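Local coordinates for protein 3-oxo-glucose-6-phosphate:glutamate aminotransferase (PDB 4K2M) that catalyses the reversible pyridoxal phosphate-dependent transamination of 3-dehydro-glucose 6-phosphate with glutamate, giving kanosamine 6-phosphate on the way to the antibiotic kanosamine, at residues 271-276 with 286-291; 117-122 with 261-266. All coordinates share one frame; numbering follows the deposited sequence.

Contact 1: residues 271-276 with 286-291; sequences CIQFSY and KKVINF. With O1G (3-deoxy-3-[(E)-({3-hydroxy-2-methyl-5-[(phosphonooxy)methyl]pyridin-4-yl}methylidene)amino]-6-O-phosphono-alpha-D-gluco pyranose), chain I.
One face of the Phe274 ring is covered by the tip of Ile289: CD1 lies 3.7 Å from the ring centroid and only 1° off the normal, a CH-pi contact aimed almost exactly at the centre. Around the same ring, Phe291 approaches with its carbonyl O and, more loosely, with CZ, 4.5 Å from Phe274 CE1. At the edge of the Tyr276 ring, near its plane, lies OP7 of O1G, the external aldimine of PLP with kanosamine 6-phosphate; Tyr276 OH donates a 2.7 Å hydrogen bond to this OP7, in keeping with its established role in substrate binding. Ile289 reaches Phe274 because CG1 sits in the crowded position between backbone N and carbonyl carbon (chi1 59°), from which CD1 extends outward. That methyl also touches Gln273 CB at 3.8 Å, while the second branch, Ile289 CG2, lies 3.5 Å from Gln273 OE1. The Gln273 chain, extended beyond CG, crosses the Val288 side chain at about a right angle, with NE2 3.6 Å from Val288 CG2. The join between the two segments is thus made by van der Waals contact. Within 286-291, Lys287 NZ donates to Asn290 O (2.8 Å) and pairs with Glu157 of the second subunit, tying the loop to the dimer interface. Thr100 of the same chain and several residues of the second subunit complete the O1G site. The loop lies against the C-terminal end of helix 265-275, whose Phe274 also packs on Ile133 and Leu136 of helix 127-137, while Cys271 and Ile272 rest on strand 120-124.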
loop_
_atom_site.group_PDB
_atom_site.type_symbol
_atom_site.label_atom_id
_atom_site.label_comp_id
_atom_site.label_asym_id
_atom_site.label_seq_id
_atom_site.Cartn_x
_atom_site.Cartn_y
_atom_site.Cartn_z
ATOM N N CYS A 271 1.386 1.635 17.396
ATOM C CA CYS A 271 1.064 1.879 15.985
ATOM C C CYS A 271 2.197 1.436 15.068
ATOM O O CYS A 271 1.953 0.829 14.028
ATOM C CB CYS A 271 0.773 3.358 15.722
ATOM S SG CYS A 271 -0.781 3.932 16.433
ATOM N N ILE A 272 3.434 1.759 15.440
ATOM C CA ILE A 272 4.573 1.343 14.630
ATOM C C ILE A 272 4.647 -0.176 14.575
ATOM O O ILE A 272 4.905 -0.748 13.510
ATOM C CB ILE A 272 5.894 1.924 15.160
ATOM C CG1 ILE A 272 5.870 3.453 15.050
ATOM C CG2 ILE A 272 7.076 1.364 14.380
ATOM C CD1 ILE A 272 7.021 4.142 15.776
ATOM N N GLN A 273 4.418 -0.837 15.708
ATOM C CA GLN A 273 4.475 -2.301 15.741
ATOM C C GLN A 273 3.404 -2.917 14.844
ATOM O O GLN A 273 3.697 -3.793 14.040
ATOM C CB GLN A 273 4.359 -2.830 17.189
ATOM C CG GLN A 273 5.497 -2.351 18.075
ATOM C CD GLN A 273 5.205 -2.528 19.554
ATOM O OE1 GLN A 273 4.077 -2.849 19.950
ATOM N NE2 GLN A 273 6.227 -2.325 20.380
ATOM N N PHE A 274 2.175 -2.425 14.938
ATOM C CA PHE A 274 1.106 -2.932 14.078
ATOM C C PHE A 274 1.322 -2.612 12.591
ATOM O O PHE A 274 0.891 -3.372 11.722
ATOM C CB PHE A 274 -0.258 -2.389 14.524
ATOM C CG PHE A 274 -0.939 -3.241 15.551
ATOM C CD1 PHE A 274 -1.441 -4.485 15.207
ATOM C CD2 PHE A 274 -1.085 -2.793 16.854
ATOM C CE1 PHE A 274 -2.084 -5.279 16.147
ATOM C CE2 PHE A 274 -1.725 -3.582 17.812
ATOM C CZ PHE A 274 -2.228 -4.819 17.456
ATOM N N SER A 275 1.992 -1.497 12.308
ATOM C CA SER A 275 2.205 -1.044 10.926
ATOM C C SER A 275 3.278 -1.865 10.229
ATOM O O SER A 275 3.413 -1.849 8.990
ATOM C CB SER A 275 2.628 0.422 10.920
ATOM O OG SER A 275 4.012 0.536 11.253
ATOM N N TYR A 276 4.086 -2.559 11.022
ATOM C CA TYR A 276 5.191 -3.305 10.443
ATOM C C TYR A 276 5.423 -4.658 11.118
ATOM O O TYR A 276 6.380 -4.834 11.884
ATOM C CB TYR A 276 6.461 -2.445 10.416
ATOM C CG TYR A 276 7.525 -2.954 9.477
ATOM C CD1 TYR A 276 7.275 -3.080 8.117
ATOM C CD2 TYR A 276 8.794 -3.288 9.948
ATOM C CE1 TYR A 276 8.263 -3.544 7.242
ATOM C CE2 TYR A 276 9.783 -3.748 9.093
ATOM C CZ TYR A 276 9.507 -3.867 7.739
ATOM O OH TYR A 276 10.475 -4.313 6.877
ATOM N N LYS A 286 12.042 -9.376 14.594
ATOM C CA LYS A 286 11.794 -9.699 15.991
ATOM C C LYS A 286 10.400 -9.232 16.407
ATOM O O LYS A 286 10.186 -8.042 16.630
ATOM C CB LYS A 286 12.848 -9.026 16.865
ATOM C CG LYS A 286 12.652 -9.257 18.363
ATOM C CD LYS A 286 13.770 -8.592 19.158
ATOM C CE LYS A 286 13.462 -8.610 20.649
ATOM N NZ LYS A 286 14.596 -8.052 21.446
ATOM N N LYS A 287 9.446 -10.157 16.504
ATOM C CA LYS A 287 8.079 -9.777 16.874
ATOM C C LYS A 287 7.943 -9.567 18.371
ATOM O O LYS A 287 8.529 -10.305 19.170
ATOM C CB LYS A 287 7.082 -10.823 16.392
ATOM C CG LYS A 287 6.979 -10.840 14.874
ATOM C CD LYS A 287 6.060 -11.941 14.368
ATOM C CE LYS A 287 4.663 -11.806 14.943
ATOM N NZ LYS A 287 3.673 -12.600 14.121
ATOM N N VAL A 288 7.177 -8.549 18.747
ATOM C CA VAL A 288 6.915 -8.285 20.163
ATOM C C VAL A 288 5.417 -8.216 20.439
ATOM O O VAL A 288 4.997 -8.126 21.595
ATOM C CB VAL A 288 7.586 -6.995 20.659
ATOM C CG1 VAL A 288 9.113 -7.091 20.549
ATOM C CG2 VAL A 288 7.073 -5.770 19.881
ATOM N N ILE A 289 4.612 -8.226 19.377
ATOM C CA ILE A 289 3.170 -8.430 19.514
ATOM C C ILE A 289 2.729 -9.591 18.631
ATOM O O ILE A 289 3.492 -10.026 17.767
ATOM C CB ILE A 289 2.354 -7.159 19.219
ATOM C CG1 ILE A 289 2.629 -6.649 17.798
ATOM C CG2 ILE A 289 2.662 -6.070 20.260
ATOM C CD1 ILE A 289 1.694 -5.539 17.356
ATOM N N ASN A 290 1.505 -10.079 18.833
ATOM C CA ASN A 290 1.067 -11.315 18.176
ATOM C C ASN A 290 1.210 -11.267 16.657
ATOM O O ASN A 290 1.669 -12.225 16.039
ATOM C CB ASN A 290 -0.369 -11.654 18.553
ATOM C CG ASN A 290 -0.502 -12.052 20.012
ATOM O OD1 ASN A 290 0.500 -12.337 20.676
ATOM N ND2 ASN A 290 -1.728 -12.053 20.523
ATOM N N PHE A 291 0.813 -10.145 16.064
ATOM C CA PHE A 291 0.976 -9.962 14.628
ATOM C C PHE A 291 0.938 -8.493 14.257
ATOM O O PHE A 291 0.545 -7.642 15.053
ATOM C CB PHE A 291 -0.140 -10.691 13.874
ATOM C CG PHE A 291 -1.487 -10.048 14.011
ATOM C CD1 PHE A 291 -1.934 -9.119 13.076
ATOM C CD2 PHE A 291 -2.318 -10.385 15.071
ATOM C CE1 PHE A 291 -3.188 -8.521 13.213
ATOM C CE2 PHE A 291 -3.565 -9.803 15.208
ATOM C CZ PHE A 291 -3.998 -8.864 14.276
HETATM P P O1G I . 5.591 -8.315 0.978
HETATM C C3A O1G I . 8.499 -13.261 1.836
HETATM O O3 O1G I . 9.851 -13.279 1.720
HETATM C C1 O1G I . 12.721 -8.963 3.752
HETATM N "N1'" O1G I . 6.416 -14.360 1.989
HETATM C C2 O1G I . 11.792 -10.110 3.345
HETATM O O2 O1G I . 12.669 -11.171 2.832
HETATM C C9A O1G I . 7.754 -14.436 1.876
HETATM C C2A O1G I . 8.411 -15.807 1.790
HETATM C C3 O1G I . 10.780 -9.696 2.269
HETATM N "N3'" O1G I . 9.848 -10.832 2.237
HETATM O O1 O1G I . 13.586 -8.628 2.664
HETATM C C4 O1G I . 10.096 -8.351 2.605
HETATM O O4 O1G I . 9.575 -7.989 1.308
HETATM C C4A O1G I . 7.861 -12.025 1.907
HETATM C C4B O1G I . 8.621 -10.763 1.882
HETATM C C5 O1G I . 11.180 -7.332 2.950
HETATM O O5 O1G I . 11.968 -7.774 4.069
HETATM C C5A O1G I . 6.481 -11.981 2.016
HETATM C C5T O1G I . 5.617 -10.717 2.113
HETATM C C6 O1G I . 10.650 -6.008 3.425
HETATM C C6A O1G I . 5.773 -13.171 2.053
HETATM O OP1 O1G I . 4.377 -8.025 1.829
HETATM O OP2 O1G I . 5.383 -7.923 -0.454
HETATM O OP3 O1G I . 6.859 -7.711 1.620
HETATM O OP4 O1G I . 5.802 -9.938 0.896
HETATM O O6 O1G I . 11.574 -5.010 3.667
HETATM P "P'" O1G I . 11.153 -3.472 3.437
HETATM O OP6 O1G I . 10.621 -3.395 2.015
HETATM O OP7 O1G I . 10.128 -3.141 4.503
HETATM O OP8 O1G I . 12.479 -2.740 3.613
#

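Contact 2: residues 117-122 with 261-266; sequences HKRYVI and ATDNEE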
loop_
_atom_site.group_PDB
_atom_site.type_symbol
_atom_site.label_atom_id
_atom_site.label_comp_id
_atom_site.label_asym_id
_atom_site.label_seq_id
_atom_site.Cartn_x
_atom_site.Cartn_y
_atom_site.Cartn_z
ATOM N N HIS A 117 1.127 19.649 14.883
ATOM C CA HIS A 117 1.428 19.824 16.313
ATOM C C HIS A 117 1.100 18.561 17.105
ATOM O O HIS A 117 0.482 18.623 18.177
ATOM C CB HIS A 117 0.683 21.028 16.922
ATOM C CG HIS A 117 0.982 22.333 16.246
ATOM N ND1 HIS A 117 2.215 22.948 16.318
ATOM C CD2 HIS A 117 0.206 23.142 15.486
ATOM C CE1 HIS A 117 2.185 24.076 15.630
ATOM N NE2 HIS A 117 0.978 24.216 15.114
ATOM N N LYS A 118 1.498 17.409 16.561
ATOM C CA LYS A 118 1.347 16.131 17.249
ATOM C C LYS A 118 2.743 15.549 17.378
ATOM O O LYS A 118 3.543 15.644 16.441
ATOM C CB LYS A 118 0.456 15.187 16.423
ATOM C CG LYS A 118 -1.038 15.508 16.508
ATOM C CD LYS A 118 -1.577 15.132 17.882
ATOM C CE LYS A 118 -3.031 15.563 18.057
ATOM N NZ LYS A 118 -3.563 15.134 19.390
ATOM N N ARG A 119 3.033 14.941 18.524
ATOM C CA ARG A 119 4.397 14.513 18.812
ATOM C C ARG A 119 4.848 13.359 17.915
ATOM O O ARG A 119 6.009 13.293 17.526
ATOM C CB ARG A 119 4.537 14.122 20.286
ATOM C CG ARG A 119 4.197 15.243 21.264
ATOM C CD ARG A 119 4.234 14.733 22.702
ATOM N NE ARG A 119 5.529 14.132 22.997
ATOM C CZ ARG A 119 5.805 13.433 24.092
ATOM N NH1 ARG A 119 4.872 13.237 25.015
ATOM N NH2 ARG A 119 7.019 12.924 24.262
ATOM N N TYR A 120 3.926 12.455 17.589
ATOM C CA TYR A 120 4.268 11.253 16.833
ATOM C C TYR A 120 3.384 11.093 15.620
ATOM O O TYR A 120 2.167 11.190 15.714
ATOM C CB TYR A 120 4.113 10.022 17.729
ATOM C CG TYR A 120 4.903 10.142 19.004
ATOM C CD1 TYR A 120 6.284 9.970 18.995
ATOM C CD2 TYR A 120 4.277 10.444 20.212
ATOM C CE1 TYR A 120 7.020 10.094 20.153
ATOM C CE2 TYR A 120 5.007 10.576 21.375
ATOM C CZ TYR A 120 6.383 10.393 21.334
ATOM O OH TYR A 120 7.124 10.512 22.488
ATOM N N VAL A 121 4.011 10.843 14.481
ATOM C CA VAL A 121 3.280 10.591 13.248
ATOM C C VAL A 121 3.832 9.309 12.659
ATOM O O VAL A 121 5.046 9.145 12.534
ATOM C CB VAL A 121 3.437 11.748 12.244
ATOM C CG1 VAL A 121 2.828 11.374 10.892
ATOM C CG2 VAL A 121 2.757 12.999 12.792
ATOM N N ILE A 122 2.933 8.389 12.346
ATOM C CA ILE A 122 3.304 7.118 11.751
ATOM C C ILE A 122 2.666 7.104 10.369
ATOM O O ILE A 122 1.433 7.054 10.254
ATOM C CB ILE A 122 2.759 5.941 12.567
ATOM C CG1 ILE A 122 3.310 5.955 13.996
ATOM C CG2 ILE A 122 3.124 4.628 11.891
ATOM C CD1 ILE A 122 2.417 6.678 15.041
ATOM N N ALA A 261 -1.551 10.152 13.689
ATOM C CA ALA A 261 -0.873 11.146 14.515
ATOM C C ALA A 261 -1.359 11.030 15.941
ATOM O O ALA A 261 -2.550 10.857 16.185
ATOM C CB ALA A 261 -1.117 12.544 13.983
ATOM N N THR A 262 -0.432 11.095 16.893
ATOM C CA THR A 262 -0.818 11.017 18.301
ATOM C C THR A 262 0.217 11.722 19.153
ATOM O O THR A 262 1.364 11.884 18.728
ATOM C CB THR A 262 -1.009 9.550 18.777
ATOM O OG1 THR A 262 -1.521 9.549 20.122
ATOM C CG2 THR A 262 0.314 8.774 18.741
ATOM N N ASP A 263 -0.202 12.170 20.338
ATOM C CA ASP A 263 0.735 12.710 21.311
ATOM C C ASP A 263 1.238 11.645 22.281
ATOM O O ASP A 263 2.168 11.888 23.049
ATOM C CB ASP A 263 0.101 13.866 22.096
ATOM C CG ASP A 263 0.046 15.157 21.299
ATOM O OD1 ASP A 263 0.936 15.385 20.450
ATOM O OD2 ASP A 263 -0.884 15.964 21.533
ATOM N N ASN A 264 0.635 10.459 22.250
ATOM C CA ASN A 264 0.955 9.454 23.254
ATOM C C ASN A 264 2.052 8.510 22.784
ATOM O O ASN A 264 1.878 7.810 21.790
ATOM C CB ASN A 264 -0.281 8.638 23.629
ATOM C CG ASN A 264 -0.021 7.728 24.804
ATOM O OD1 ASN A 264 0.544 6.646 24.650
ATOM N ND2 ASN A 264 -0.416 8.170 25.996
ATOM N N GLU A 265 3.173 8.484 23.505
ATOM C CA GLU A 265 4.330 7.683 23.094
ATOM C C GLU A 265 4.065 6.179 23.072
ATOM O O GLU A 265 4.478 5.490 22.132
ATOM C CB GLU A 265 5.553 7.992 23.974
ATOM C CG GLU A 265 6.868 7.385 23.450
ATOM C CD GLU A 265 7.117 5.970 23.964
ATOM O OE1 GLU A 265 6.498 5.585 24.979
ATOM O OE2 GLU A 265 7.936 5.244 23.352
ATOM N N GLU A 266 3.419 5.645 24.106
ATOM C CA GLU A 266 3.177 4.204 24.108
ATOM C C GLU A 266 2.232 3.834 22.973
ATOM O O GLU A 266 2.365 2.779 22.352
ATOM C CB GLU A 266 2.594 3.719 25.435
ATOM C CG GLU A 266 3.561 3.780 26.619
ATOM C CD GLU A 266 4.659 2.721 26.572
ATOM O OE1 GLU A 266 4.605 1.811 25.711
ATOM O OE2 GLU A 266 5.578 2.803 27.416
HETATM O O HOH W 1 -0.663 18.236 20.662
HETATM O O HOH W 2 1.612 18.119 20.865
HETATM O O HOH W 3 -3.062 12.424 20.795
HETATM O O HOH W 4 -4.491 12.601 17.753
#
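Asp263 turns its carboxylate toward 117-122 with CG beside its own backbone N (chi1 -77°), and Lys118, bent at chi2 (-72°), brings its chain across it at about a right angle. Asp263 OD1 accepts from Arg119 N at 2.9 Å, nearly along the C-O axis, while OD2 forms a long salt bridge of 3.5 Å with Lys118 NZ. The ammonium also donates to Gly235 O and to a water that takes the N-H of Asp263. Two more waters link the carboxylate to His117 O, so its negative charge is probably well stabilised. His117, with positive phi, is the C-prime residue of the Schellman motif ending helix 103-116. The chain then enters strand 120-124, an outermost strand of the seven-stranded mixed sheet in this aspartate aminotransferase fold, and runs antiparallel to strand 258-262. Tyr120 and Thr262 are a hydrogen-bonded pair: Tyr120 N donates to Thr262 O nearly along the C=O axis, and Thr262 N returns a 2.9 Å bond to Tyr120 O. Next comes the non-hydrogen-bonded pair Val121-Ala261, whose side chains lie on the sheet face covered by helix 103-116. On the other face the Tyr120 ring extends its CE2 and OH side to the start of helix 265-275, OH 3.3 Å from Glu265 CG; Arg119 CB lies 3.6 Å above one ring face, offset toward the rim, and Asp263 O is near the ring edge. Thr262 OG1 accepts from Asn264 N at 3.2 Å, forming an ST turn, and Asn264 holds the N-cap position of helix 265-275, its OD1 accepting from Leu267 N.

How the contacts relate
Contact 2 closes along the chain before contact 1 opens, and helix 265-275 joins them: its first two residues belong to 261-266, its last turn to 271-276. Their centres are about 17 Å apart, on the same side of the chain's centre, and both belong to the aminotransferase part of the chain. They also touch directly, as Ile122 of strand 120-124 packs against the helix, its CG1 3.7 Å from Ile272 CG1 and its CD1 3.8 Å from Cys271 CB. The helix leads from strand 258-262, next to the outermost strand 120-124, to the loop that meets the second subunit, where Tyr276 contributes to an active site built from both chains.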